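Local coordinates for Polyphosphate:AMP phosphotransferase (Meiothermus ruber H328, PDB 5O6M), which transfers phosphate from inorganic polyphosphate to nucleotides, converting AMP to ADP and ADP to ATP, and also accepts other nucleoside mono- and diphosphates, at residues Q63-G68 / D204-A209; G72-V77 / L117-R122; Q177-R182 / W190-G195. The protein carries 1 engineered substitution. One frame throughout, in Å; residues are numbered along the deposited sequence. Where two conformers were deposited one is given.

Contact 1: residues Q63-G68 / D204-A209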
loop_
_atom_site.group_PDB
_atom_site.type_symbol
_atom_site.label_atom_id
_atom_site.label_comp_id
_atom_site.label_asym_id
_atom_site.label_seq_id
_atom_site.Cartn_x
_atom_site.Cartn_y
_atom_site.Cartn_z
ATOM N N GLN D 63 18.411 -5.811 15.074
ATOM C CA GLN D 63 18.438 -7.263 14.962
ATOM C C GLN D 63 19.063 -7.845 16.225
ATOM O O GLN D 63 19.938 -7.232 16.841
ATOM C CB GLN D 63 19.217 -7.723 13.715
ATOM C CG GLN D 63 18.563 -7.370 12.369
ATOM C CD GLN D 63 17.377 -8.262 11.996
ATOM O OE1 GLN D 63 16.541 -7.879 11.177
ATOM N NE2 GLN D 63 17.319 -9.458 12.569
ATOM N N ALA D 64 18.603 -9.032 16.613
ATOM C CA ALA D 64 19.125 -9.683 17.807
ATOM C C ALA D 64 18.668 -11.132 17.816
ATOM O O ALA D 64 17.696 -11.501 17.149
ATOM C CB ALA D 64 18.670 -8.972 19.087
ATOM N N MET D 65 19.397 -11.956 18.567
ATOM C CA MET D 65 18.879 -13.271 18.904
ATOM C C MET D 65 17.542 -13.118 19.619
ATOM O O MET D 65 17.248 -12.077 20.218
ATOM C CB MET D 65 19.867 -14.030 19.794
ATOM C CG MET D 65 21.243 -14.257 19.180
ATOM S SD MET D 65 21.213 -15.276 17.690
ATOM C CE MET D 65 20.228 -16.662 18.246
ATOM N N ASP D 66 16.723 -14.168 19.551
ATOM C CA ASP D 66 15.436 -14.137 20.234
ATOM C C ASP D 66 15.639 -13.801 21.704
ATOM O O ASP D 66 16.527 -14.350 22.363
ATOM C CB ASP D 66 14.724 -15.481 20.085
ATOM C CG ASP D 66 14.441 -15.833 18.639
ATOM O OD1 ASP D 66 14.320 -14.903 17.813
ATOM O OD2 ASP D 66 14.342 -17.040 18.330
ATOM N N ALA D 67 14.809 -12.896 22.217
ATOM C CA ALA D 67 14.930 -12.357 23.566
ATOM C C ALA D 67 16.191 -11.524 23.744
ATOM O O ALA D 67 16.576 -11.229 24.885
ATOM C CB ALA D 67 14.892 -13.466 24.624
ATOM N N GLY D 68 16.845 -11.127 22.650
ATOM C CA GLY D 68 18.043 -10.313 22.722
ATOM C C GLY D 68 17.817 -8.861 23.075
ATOM O O GLY D 68 18.788 -8.102 23.141
ATOM N N ASP D 204 24.271 -21.699 17.478
ATOM C CA ASP D 204 25.560 -21.485 16.823
ATOM C C ASP D 204 25.397 -21.175 15.340
ATOM O O ASP D 204 26.108 -20.319 14.799
ATOM C CB ASP D 204 26.470 -22.695 17.031
ATOM C CG ASP D 204 26.867 -22.877 18.484
ATOM O OD1 ASP D 204 27.254 -21.873 19.121
ATOM O OD2 ASP D 204 26.794 -24.017 18.989
ATOM N N ARG D 205 24.477 -21.860 14.658
ATOM C CA ARG D 205 24.259 -21.548 13.252
ATOM C C ARG D 205 23.732 -20.129 13.071
ATOM O O ARG D 205 24.075 -19.463 12.086
ATOM C CB ARG D 205 23.312 -22.566 12.621
ATOM C CG ARG D 205 23.941 -23.935 12.394
ATOM C CD ARG D 205 23.183 -24.714 11.329
ATOM N NE ARG D 205 22.657 -25.980 11.831
ATOM C CZ ARG D 205 23.220 -27.166 11.619
ATOM N NH1 ARG D 205 22.665 -28.264 12.116
ATOM N NH2 ARG D 205 24.335 -27.257 10.906
ATOM N N TYR D 206 22.914 -19.643 14.011
ATOM C CA TYR D 206 22.469 -18.251 13.959
ATOM C C TYR D 206 23.623 -17.283 14.194
ATOM O O TYR D 206 23.737 -16.269 13.496
ATOM C CB TYR D 206 21.350 -18.005 14.973
ATOM C CG TYR D 206 19.956 -18.237 14.432
ATOM C CD1 TYR D 206 19.205 -19.335 14.824
ATOM C CD2 TYR D 206 19.394 -17.352 13.522
ATOM C CE1 TYR D 206 17.927 -19.542 14.325
ATOM C CE2 TYR D 206 18.120 -17.549 13.018
ATOM C CZ TYR D 206 17.392 -18.647 13.423
ATOM O OH TYR D 206 16.124 -18.845 12.920
ATOM N N GLN D 207 24.479 -17.566 15.180
ATOM C CA GLN D 207 25.622 -16.693 15.426
ATOM C C GLN D 207 26.515 -16.594 14.195
ATOM O O GLN D 207 27.031 -15.517 13.875
ATOM C CB GLN D 207 26.420 -17.191 16.631
ATOM C CG GLN D 207 25.635 -17.189 17.931
ATOM C CD GLN D 207 25.503 -15.803 18.528
ATOM O OE1 GLN D 207 26.492 -15.198 18.945
ATOM N NE2 GLN D 207 24.281 -15.291 18.570
ATOM N N GLU D 208 26.717 -17.712 13.498
ATOM C CA GLU D 208 27.515 -17.689 12.277
ATOM C C GLU D 208 26.861 -16.819 11.211
ATOM O O GLU D 208 27.540 -16.044 10.527
ATOM C CB GLU D 208 27.722 -19.114 11.767
ATOM C CG GLU D 208 28.578 -19.967 12.685
ATOM C CD GLU D 208 28.519 -21.443 12.349
ATOM O OE1 GLU D 208 27.812 -21.810 11.386
ATOM O OE2 GLU D 208 29.175 -22.239 13.054
ATOM N N ALA D 209 25.541 -16.938 11.052
ATOM C CA ALA D 209 24.843 -16.123 10.064
ATOM C C ALA D 209 24.969 -14.640 10.391
ATOM O O ALA D 209 25.162 -13.813 9.491
ATOM C CB ALA D 209 23.374 -16.536 9.981
#
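With CG beside the backbone N, chi1 -60°, and two further bends at chi2 and chi3, the Met65 side chain curls across to helix 203-217, where its thioether meets Tyr206 and Gln207. Met65 lies at the start of the loop after strand 57-64, in the P-loop region, which includes a type II turn closed by the bond from Gly68 N to Met65 O, 2.6 Å. The methyl CE rests on the root of the tyrosine, 3.7 Å from Tyr206 CB, and approaches the ring at a slant, 4.1 Å from Tyr206 CG. Gln207 bends at chi2, -77°, and carries its amide over the other end of the thioether. Tyr206 is spoken for at its far end, where OH is hydrogen-bonded to Asp199, while its ring also packs on Val130 and Val133 of helix 130-133. An alanine here would end short of both Tyr206 CB and the Gln207 amide, and would probably open a gap between the loop and the helix. Nearby, Gln63, on the strand, is hydrogen-bonded to Ser123, Glu126 and Tyr210. The amide nitrogen Gln207 NE2 comes to 3.2 Å from Met65 SD and 3.3 Å from Met65 CG.

Contact 2: residues G72-V77 / L117-R122. Engineered in segment 117-122: Asp121 (natural residue Asn). With ATP (adenosine-5'-triphosphate), chain X; PO4 (phosphate ion), chain B.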
loop_
_atom_site.group_PDB
_atom_site.type_symbol
_atom_site.label_atom_id
_atom_site.label_comp_id
_atom_site.label_asym_id
_atom_site.label_seq_id
_atom_site.Cartn_x
_atom_site.Cartn_y
_atom_site.Cartn_z
ATOM N N GLY D 72 12.690 -4.265 24.168
ATOM C CA GLY D 72 13.036 -3.388 25.276
ATOM C C GLY D 72 13.751 -2.128 24.828
ATOM O O GLY D 72 13.503 -1.039 25.353
ATOM N N THR D 73 14.636 -2.254 23.838
ATOM C CA THR D 73 15.355 -1.093 23.328
ATOM C C THR D 73 14.393 -0.059 22.763
ATOM O O THR D 73 14.504 1.136 23.055
ATOM C CB THR D 73 16.358 -1.529 22.258
ATOM O OG1 THR D 73 17.300 -2.447 22.829
ATOM C CG2 THR D 73 17.092 -0.322 21.688
ATOM N N ILE D 74 13.446 -0.504 21.934
ATOM C CA ILE D 74 12.443 0.406 21.388
ATOM C C ILE D 74 11.671 1.074 22.515
ATOM O O ILE D 74 11.484 2.296 22.528
ATOM C CB ILE D 74 11.494 -0.347 20.439
ATOM C CG1 ILE D 74 12.226 -0.769 19.165
ATOM C CG2 ILE D 74 10.289 0.515 20.116
ATOM C CD1 ILE D 74 11.453 -1.758 18.314
ATOM N N ARG D 75 11.205 0.278 23.478
ATOM C CA ARG D 75 10.399 0.823 24.564
ATOM C C ARG D 75 11.182 1.856 25.364
ATOM O O ARG D 75 10.678 2.945 25.657
ATOM C CB ARG D 75 9.912 -0.311 25.470
ATOM C CG ARG D 75 8.913 0.126 26.531
ATOM C CD ARG D 75 8.500 -1.028 27.443
ATOM N NE ARG D 75 7.881 -2.130 26.710
ATOM C CZ ARG D 75 8.419 -3.337 26.574
ATOM N NH1 ARG D 75 9.593 -3.609 27.132
ATOM N NH2 ARG D 75 7.781 -4.276 25.886
ATOM N N VAL D 76 12.428 1.536 25.711
ATOM C CA VAL D 76 13.204 2.404 26.592
ATOM C C VAL D 76 13.855 3.542 25.814
ATOM O O VAL D 76 13.717 4.715 26.178
ATOM C CB VAL D 76 14.252 1.580 27.360
ATOM C CG1 VAL D 76 15.169 2.495 28.153
ATOM C CG2 VAL D 76 13.567 0.578 28.281
ATOM N N VAL D 77 14.549 3.223 24.719
ATOM C CA VAL D 77 15.347 4.241 24.040
ATOM C C VAL D 77 14.463 5.378 23.550
ATOM O O VAL D 77 14.836 6.556 23.635
ATOM C CB VAL D 77 16.144 3.615 22.881
ATOM C CG1 VAL D 77 16.784 4.703 22.031
ATOM C CG2 VAL D 77 17.189 2.644 23.409
ATOM N N LEU D 117 11.590 9.202 11.291
ATOM C CA LEU D 117 12.523 8.226 11.831
ATOM C C LEU D 117 11.783 6.903 11.939
ATOM O O LEU D 117 10.755 6.817 12.620
ATOM C CB LEU D 117 13.068 8.668 13.193
ATOM C CG LEU D 117 14.227 7.882 13.817
ATOM C CD1 LEU D 117 14.779 8.619 15.028
ATOM C CD2 LEU D 117 13.813 6.470 14.210
ATOM N N VAL D 118 12.299 5.878 11.273
ATOM C CA VAL D 118 11.668 4.569 11.258
ATOM C C VAL D 118 12.591 3.568 11.934
ATOM O O VAL D 118 13.801 3.554 11.686
ATOM C CB VAL D 118 11.324 4.116 9.827
ATOM C CG1 VAL D 118 10.899 2.662 9.829
ATOM C CG2 VAL D 118 10.224 4.995 9.244
ATOM N N ILE D 119 12.012 2.729 12.785
ATOM C CA ILE D 119 12.722 1.627 13.412
ATOM C C ILE D 119 12.266 0.346 12.734
ATOM O O ILE D 119 11.070 0.028 12.734
ATOM C CB ILE D 119 12.470 1.576 14.923
ATOM C CG1 ILE D 119 12.903 2.892 15.566
ATOM C CG2 ILE D 119 13.219 0.411 15.547
ATOM C CD1 ILE D 119 12.192 3.196 16.868
ATOM N N PHE D 120 13.211 -0.371 12.128
ATOM C CA PHE D 120 12.943 -1.706 11.607
ATOM C C PHE D 120 13.086 -2.705 12.750
ATOM O O PHE D 120 14.196 -2.971 13.223
ATOM C CB PHE D 120 13.880 -2.041 10.449
ATOM C CG PHE D 120 13.421 -1.506 9.117
ATOM C CD1 PHE D 120 12.308 -0.684 9.027
ATOM C CD2 PHE D 120 14.091 -1.846 7.950
ATOM C CE1 PHE D 120 11.881 -0.197 7.797
ATOM C CE2 PHE D 120 13.669 -1.365 6.721
ATOM C CZ PHE D 120 12.565 -0.541 6.643
ATOM N N ASP D 121 11.956 -3.236 13.210
ATOM C CA ASP D 121 11.931 -4.299 14.215
ATOM C C ASP D 121 12.085 -5.607 13.451
ATOM O O ASP D 121 11.114 -6.187 12.963
ATOM C CB ASP D 121 10.643 -4.239 15.026
ATOM C CG ASP D 121 10.414 -5.482 15.863
ATOM O OD1 ASP D 121 11.402 -6.149 16.230
ATOM O OD2 ASP D 121 9.240 -5.789 16.154
ATOM N N ARG D 122 13.333 -6.071 13.344
ATOM C CA ARG D 122 13.722 -7.051 12.335
ATOM C C ARG D 122 13.672 -6.377 10.969
ATOM O O ARG D 122 13.107 -5.286 10.841
ATOM C CB ARG D 122 12.819 -8.284 12.384
ATOM C CG ARG D 122 12.981 -9.108 13.655
ATOM C CD ARG D 122 12.198 -10.408 13.577
ATOM N NE ARG D 122 12.102 -11.057 14.881
ATOM C CZ ARG D 122 13.007 -11.900 15.367
ATOM N NH1 ARG D 122 14.082 -12.210 14.653
ATOM N NH2 ARG D 122 12.830 -12.438 16.565
HETATM P PG ATP X . 9.485 -11.081 17.755
HETATM O O1G ATP X . 10.036 -10.116 16.741
HETATM O O2G ATP X . 10.466 -12.196 18.105
HETATM O O3G ATP X . 9.041 -10.391 19.053
HETATM P PB ATP X . 6.644 -11.695 17.392
HETATM O O1B ATP X . 6.081 -12.900 18.039
HETATM O O2B ATP X . 6.406 -10.366 18.112
HETATM O O3B ATP X . 8.212 -11.828 17.155
HETATM P PA ATP X . 6.689 -11.351 14.448
HETATM O O1A ATP X . 7.102 -9.947 14.243
HETATM O O2A ATP X . 5.592 -11.821 13.496
HETATM O O3A ATP X . 6.086 -11.531 15.911
HETATM O "O5'" ATP X . 7.949 -12.369 14.175
HETATM C "C5'" ATP X . 7.702 -13.767 13.919
HETATM C "C4'" ATP X . 8.859 -14.440 13.218
HETATM O "O4'" ATP X . 9.001 -13.967 11.860
HETATM C "C3'" ATP X . 10.245 -14.297 13.866
HETATM O "O3'" ATP X . 10.647 -15.549 14.408
HETATM C "C2'" ATP X . 11.159 -13.893 12.694
HETATM O "O2'" ATP X . 12.402 -14.585 12.684
HETATM C "C1'" ATP X . 10.314 -14.326 11.503
HETATM N N9 ATP X . 10.677 -13.715 10.228
HETATM C C8 ATP X . 10.919 -12.394 9.963
HETATM N N7 ATP X . 11.338 -12.160 8.742
HETATM C C5 ATP X . 11.369 -13.418 8.160
HETATM C C6 ATP X . 11.743 -13.862 6.876
HETATM N N6 ATP X . 12.224 -13.061 5.922
HETATM N N1 ATP X . 11.643 -15.184 6.617
HETATM C C2 ATP X . 11.216 -16.000 7.584
HETATM N N3 ATP X . 10.854 -15.700 8.833
HETATM C C4 ATP X . 10.954 -14.385 9.060
HETATM P P PO4 B . 10.194 -7.599 27.352
HETATM O O1 PO4 B . 10.767 -6.535 28.254
HETATM O O2 PO4 B . 10.500 -8.965 27.921
HETATM O O3 PO4 B . 8.696 -7.406 27.267
HETATM O O4 PO4 B . 10.816 -7.475 25.981
#
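Ile74 and Ile119 make the apolar part of this contact, helix against strand; the two side chains lie alongside and point opposite ways. The branch methyl Ile119 CG2 is the meeting point: it lies 3.9 Å from Ile74 CG1 and as far from Ile74 CD1. With CG2 anti to the backbone N and CG1 beside it, chi1 -58°, Ile119 offers that methyl to the helix. Ile74 CD1 also comes to 4.2 Å from CB of the engineered Asp121, the two side chains being roughly perpendicular. The polar interactions gather at the strand's end. The carboxylate of Asp121 pairs with Lys70 of the P-loop and takes a hydrogen bond with Ser90. Arg122, extended from CG to NE, presents a guanidinium edge to the ATP gamma-phosphate: NE binds O1G at 2.9 Å, nearly straight at 166°, and NH2 binds O2G at 2.8 Å. Ribose C2' lies over one face of that group, toward its rim, and Glu126 and Asp66 hold it by salt bridges. The strand, probably the Walker B strand of the P-loop fold, runs between 86-90 and 57-64; Leu62 of the latter touches both isoleucines, and helix 232-249 packs on Thr73 and Val77 of helix 70-77.

Contact 3: residues Q177-R182 / W190-G195. With ATP (adenosine-5'-triphosphate), chain X; PO4 (phosphate ion), chain Y.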
loop_
_atom_site.group_PDB
_atom_site.type_symbol
_atom_site.label_atom_id
_atom_site.label_comp_id
_atom_site.label_asym_id
_atom_site.label_seq_id
_atom_site.Cartn_x
_atom_site.Cartn_y
_atom_site.Cartn_z
ATOM N N GLN D 177 18.177 -17.168 30.435
ATOM C CA GLN D 177 17.466 -16.520 31.532
ATOM C C GLN D 177 16.266 -15.731 31.024
ATOM O O GLN D 177 15.160 -15.847 31.566
ATOM C CB GLN D 177 18.408 -15.606 32.319
ATOM C CG GLN D 177 19.685 -16.268 32.794
ATOM C CD GLN D 177 20.571 -15.310 33.571
ATOM O OE1 GLN D 177 21.774 -15.217 33.328
ATOM N NE2 GLN D 177 19.975 -14.595 34.518
ATOM N N ARG D 178 16.464 -14.920 29.983
ATOM C CA ARG D 178 15.367 -14.101 29.480
ATOM C C ARG D 178 14.226 -14.968 28.959
ATOM O O ARG D 178 13.052 -14.659 29.189
ATOM C CB ARG D 178 15.885 -13.145 28.403
ATOM C CG ARG D 178 17.021 -12.271 28.914
ATOM C CD ARG D 178 17.363 -11.116 27.989
ATOM N NE ARG D 178 18.358 -10.246 28.612
ATOM C CZ ARG D 178 18.832 -9.130 28.067
ATOM N NH1 ARG D 178 18.405 -8.735 26.873
ATOM N NH2 ARG D 178 19.732 -8.406 28.723
ATOM N N LEU D 179 14.547 -16.066 28.271
ATOM C CA LEU D 179 13.494 -16.980 27.845
ATOM C C LEU D 179 12.793 -17.600 29.049
ATOM O O LEU D 179 11.559 -17.676 29.086
ATOM C CB LEU D 179 14.068 -18.066 26.934
ATOM C CG LEU D 179 14.374 -17.676 25.484
ATOM C CD1 LEU D 179 15.167 -18.770 24.785
ATOM C CD2 LEU D 179 13.092 -17.379 24.721
ATOM N N GLN D 180 13.563 -18.043 30.048
ATOM C CA GLN D 180 12.971 -18.553 31.285
ATOM C C GLN D 180 12.124 -17.487 31.968
ATOM O O GLN D 180 10.941 -17.702 32.255
ATOM C CB GLN D 180 14.068 -19.059 32.227
ATOM C CG GLN D 180 13.551 -19.902 33.392
ATOM C CD GLN D 180 12.908 -21.206 32.952
ATOM O OE1 GLN D 180 13.595 -22.186 32.663
ATOM N NE2 GLN D 180 11.581 -21.225 32.903
ATOM N N GLU D 181 12.726 -16.330 32.257
ATOM C CA GLU D 181 11.970 -15.233 32.848
ATOM C C GLU D 181 10.731 -14.914 32.021
ATOM O O GLU D 181 9.703 -14.501 32.569
ATOM C CB GLU D 181 12.866 -14.000 32.981
ATOM C CG GLU D 181 12.437 -13.007 34.051
ATOM C CD GLU D 181 11.183 -12.245 33.676
ATOM O OE1 GLU D 181 10.299 -12.084 34.545
ATOM O OE2 GLU D 181 11.081 -11.808 32.510
ATOM N N ARG D 182 10.808 -15.112 30.701
ATOM C CA ARG D 182 9.643 -14.906 29.848
ATOM C C ARG D 182 8.522 -15.874 30.210
ATOM O O ARG D 182 7.340 -15.513 30.156
ATOM C CB ARG D 182 10.049 -15.074 28.383
ATOM C CG ARG D 182 9.102 -14.465 27.361
ATOM C CD ARG D 182 9.773 -14.430 25.990
ATOM N NE ARG D 182 10.622 -13.253 25.811
ATOM C CZ ARG D 182 10.893 -12.702 24.631
ATOM N NH1 ARG D 182 11.668 -11.626 24.555
ATOM N NH2 ARG D 182 10.407 -13.241 23.525
ATOM N N TRP D 190 2.938 -14.488 26.960
ATOM C CA TRP D 190 2.428 -14.373 25.599
ATOM C C TRP D 190 3.549 -14.210 24.581
ATOM O O TRP D 190 3.359 -14.549 23.408
ATOM C CB TRP D 190 1.459 -13.192 25.488
ATOM C CG TRP D 190 2.125 -11.871 25.693
ATOM C CD1 TRP D 190 2.426 -11.275 26.881
ATOM C CD2 TRP D 190 2.602 -10.991 24.669
ATOM N NE1 TRP D 190 3.050 -10.070 26.662
ATOM C CE2 TRP D 190 3.172 -9.874 25.310
ATOM C CE3 TRP D 190 2.597 -11.038 23.268
ATOM C CZ2 TRP D 190 3.730 -8.811 24.602
ATOM C CZ3 TRP D 190 3.155 -9.983 22.566
ATOM C CH2 TRP D 190 3.713 -8.883 23.235
ATOM N N LYS D 191 4.714 -13.704 24.999
ATOM C CA LYS D 191 5.844 -13.538 24.091
ATOM C C LYS D 191 6.563 -14.840 23.767
ATOM O O LYS D 191 7.310 -14.887 22.783
ATOM C CB LYS D 191 6.866 -12.558 24.674
ATOM C CG LYS D 191 6.433 -11.108 24.716
ATOM C CD LYS D 191 7.401 -10.300 25.569
ATOM C CE LYS D 191 7.239 -8.810 25.342
ATOM N NZ LYS D 191 7.816 -8.399 24.028
ATOM N N PHE D 192 6.373 -15.892 24.559
ATOM C CA PHE D 192 7.132 -17.121 24.378
ATOM C C PHE D 192 6.464 -18.023 23.349
ATOM O O PHE D 192 5.274 -18.334 23.461
ATOM C CB PHE D 192 7.292 -17.869 25.702
ATOM C CG PHE D 192 8.024 -19.176 25.567
ATOM C CD1 PHE D 192 7.327 -20.371 25.479
ATOM C CD2 PHE D 192 9.409 -19.207 25.521
ATOM C CE1 PHE D 192 8.000 -21.574 25.353
ATOM C CE2 PHE D 192 10.086 -20.405 25.396
ATOM C CZ PHE D 192 9.380 -21.590 25.311
ATOM N N ARG D 193 7.239 -18.438 22.352
ATOM C CA ARG D 193 6.827 -19.435 21.378
ATOM C C ARG D 193 7.685 -20.684 21.528
ATOM O O ARG D 193 8.821 -20.623 22.008
ATOM C CB ARG D 193 6.957 -18.910 19.946
ATOM C CG ARG D 193 6.073 -17.731 19.601
ATOM C CD ARG D 193 6.202 -17.422 18.122
ATOM N NE ARG D 193 5.479 -16.219 17.728
ATOM C CZ ARG D 193 5.459 -15.741 16.490
ATOM N NH1 ARG D 193 6.123 -16.369 15.527
ATOM N NH2 ARG D 193 4.776 -14.638 16.212
ATOM N N MET D 194 7.131 -21.823 21.109
ATOM C CA MET D 194 7.937 -23.037 21.051
ATOM C C MET D 194 9.017 -22.917 19.985
ATOM O O MET D 194 10.122 -23.444 20.152
ATOM C CB MET D 194 7.051 -24.257 20.802
ATOM C CG MET D 194 6.207 -24.644 22.005
ATOM S SD MET D 194 7.214 -25.056 23.445
ATOM C CE MET D 194 8.178 -26.427 22.815
ATOM N N GLY D 195 8.713 -22.237 18.879
ATOM C CA GLY D 195 9.743 -21.959 17.896
ATOM C C GLY D 195 10.959 -21.290 18.506
ATOM O O GLY D 195 12.069 -21.412 17.982
HETATM P PG ATP X . 9.485 -11.081 17.755
HETATM O O1G ATP X . 10.036 -10.116 16.741
HETATM O O2G ATP X . 10.466 -12.196 18.105
HETATM O O3G ATP X . 9.041 -10.391 19.053
HETATM P PB ATP X . 6.644 -11.695 17.392
HETATM O O1B ATP X . 6.081 -12.900 18.039
HETATM O O2B ATP X . 6.406 -10.366 18.112
HETATM O O3B ATP X . 8.212 -11.828 17.155
HETATM P PA ATP X . 6.689 -11.351 14.448
HETATM O O1A ATP X . 7.102 -9.947 14.243
HETATM O O2A ATP X . 5.592 -11.821 13.496
HETATM O O3A ATP X . 6.086 -11.531 15.911
HETATM O "O5'" ATP X . 7.949 -12.369 14.175
HETATM C "C5'" ATP X . 7.702 -13.767 13.919
HETATM C "C4'" ATP X . 8.859 -14.440 13.218
HETATM O "O4'" ATP X . 9.001 -13.967 11.860
HETATM C "C3'" ATP X . 10.245 -14.297 13.866
HETATM O "O3'" ATP X . 10.647 -15.549 14.408
HETATM C "C2'" ATP X . 11.159 -13.893 12.694
HETATM O "O2'" ATP X . 12.402 -14.585 12.684
HETATM C "C1'" ATP X . 10.314 -14.326 11.503
HETATM N N9 ATP X . 10.677 -13.715 10.228
HETATM C C8 ATP X . 10.919 -12.394 9.963
HETATM N N7 ATP X . 11.338 -12.160 8.742
HETATM C C5 ATP X . 11.369 -13.418 8.160
HETATM C C6 ATP X . 11.743 -13.862 6.876
HETATM N N6 ATP X . 12.224 -13.061 5.922
HETATM N N1 ATP X . 11.643 -15.184 6.617
HETATM C C2 ATP X . 11.216 -16.000 7.584
HETATM N N3 ATP X . 10.854 -15.700 8.833
HETATM C C4 ATP X . 10.954 -14.385 9.060
HETATM P P PO4 Y . 13.261 -9.089 22.343
HETATM O O1 PO4 Y . 13.667 -8.811 23.779
HETATM O O2 PO4 Y . 12.370 -10.306 22.290
HETATM O O3 PO4 Y . 12.513 -7.891 21.810
HETATM O O4 PO4 Y . 14.475 -9.340 21.477
#
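Segment 190-195 belongs to the loop joining helix 172-183 to helix 195-201, consistent with the lid that P-loop kinases place over their phosphates, and it packs against Arg182 near the end of helix 172-183. Arg182 leaves the backbone with CG opposite its N, chi1 -161°, then bends at chi3, -84°, which lays the guanidinium across Lys191. Lys191 CB sits over one of its faces and 3.7 Å from Arg182 CD. At its edge, Arg182 NH1 donates a nearly straight bond, 2.7 Å and 170°, to O2 of a phosphate ion also bound by the P-loop amides of Gly69, Lys70 and Asp71. Lys191 runs away from the helix with CG over the centre of the Trp190 ring, 3.5 Å above its plane, and its NZ forms a salt bridge to Asp71 and only a long, weak ion pair with a second phosphate ion. The rest of the contact is apolar: Leu179 CD2 meets the Phe192 ring at its edge, 4.2 Å from Phe192 CD2. Arg193 turns to the ATP, O1B lying over a face of its guanidinium, 2.8 Å from NH2. Helix 195-201 backs the contact, with Asp196 and Arg200 touching Leu179 and Leu197 touching Phe192.

How the contacts relate
Contact 2 lies deepest, its centre about 7 Å from the centre of the chain, and joins helix 70-77 to the sheet through aliphatic side chains. Contact 1 is buried too but farther out, a thioether against an aromatic residue and an amide. Contact 3, its centre about 21 Å from that of the chain and partly buried, is the basic one, with arginines reaching phosphate groups and a lysine paired with Asp71. The P-loop region unites them: strand 57-64 leads into the loop of contact 1, helix 70-77 of contact 2 follows, and Ala67 packs on Arg178 and Arg182 of contact 3. The Asp66 carboxylate joins contacts 1 and 2. Contacts 2 and 3 do not touch, yet each brings an arginine to the ATP phosphates.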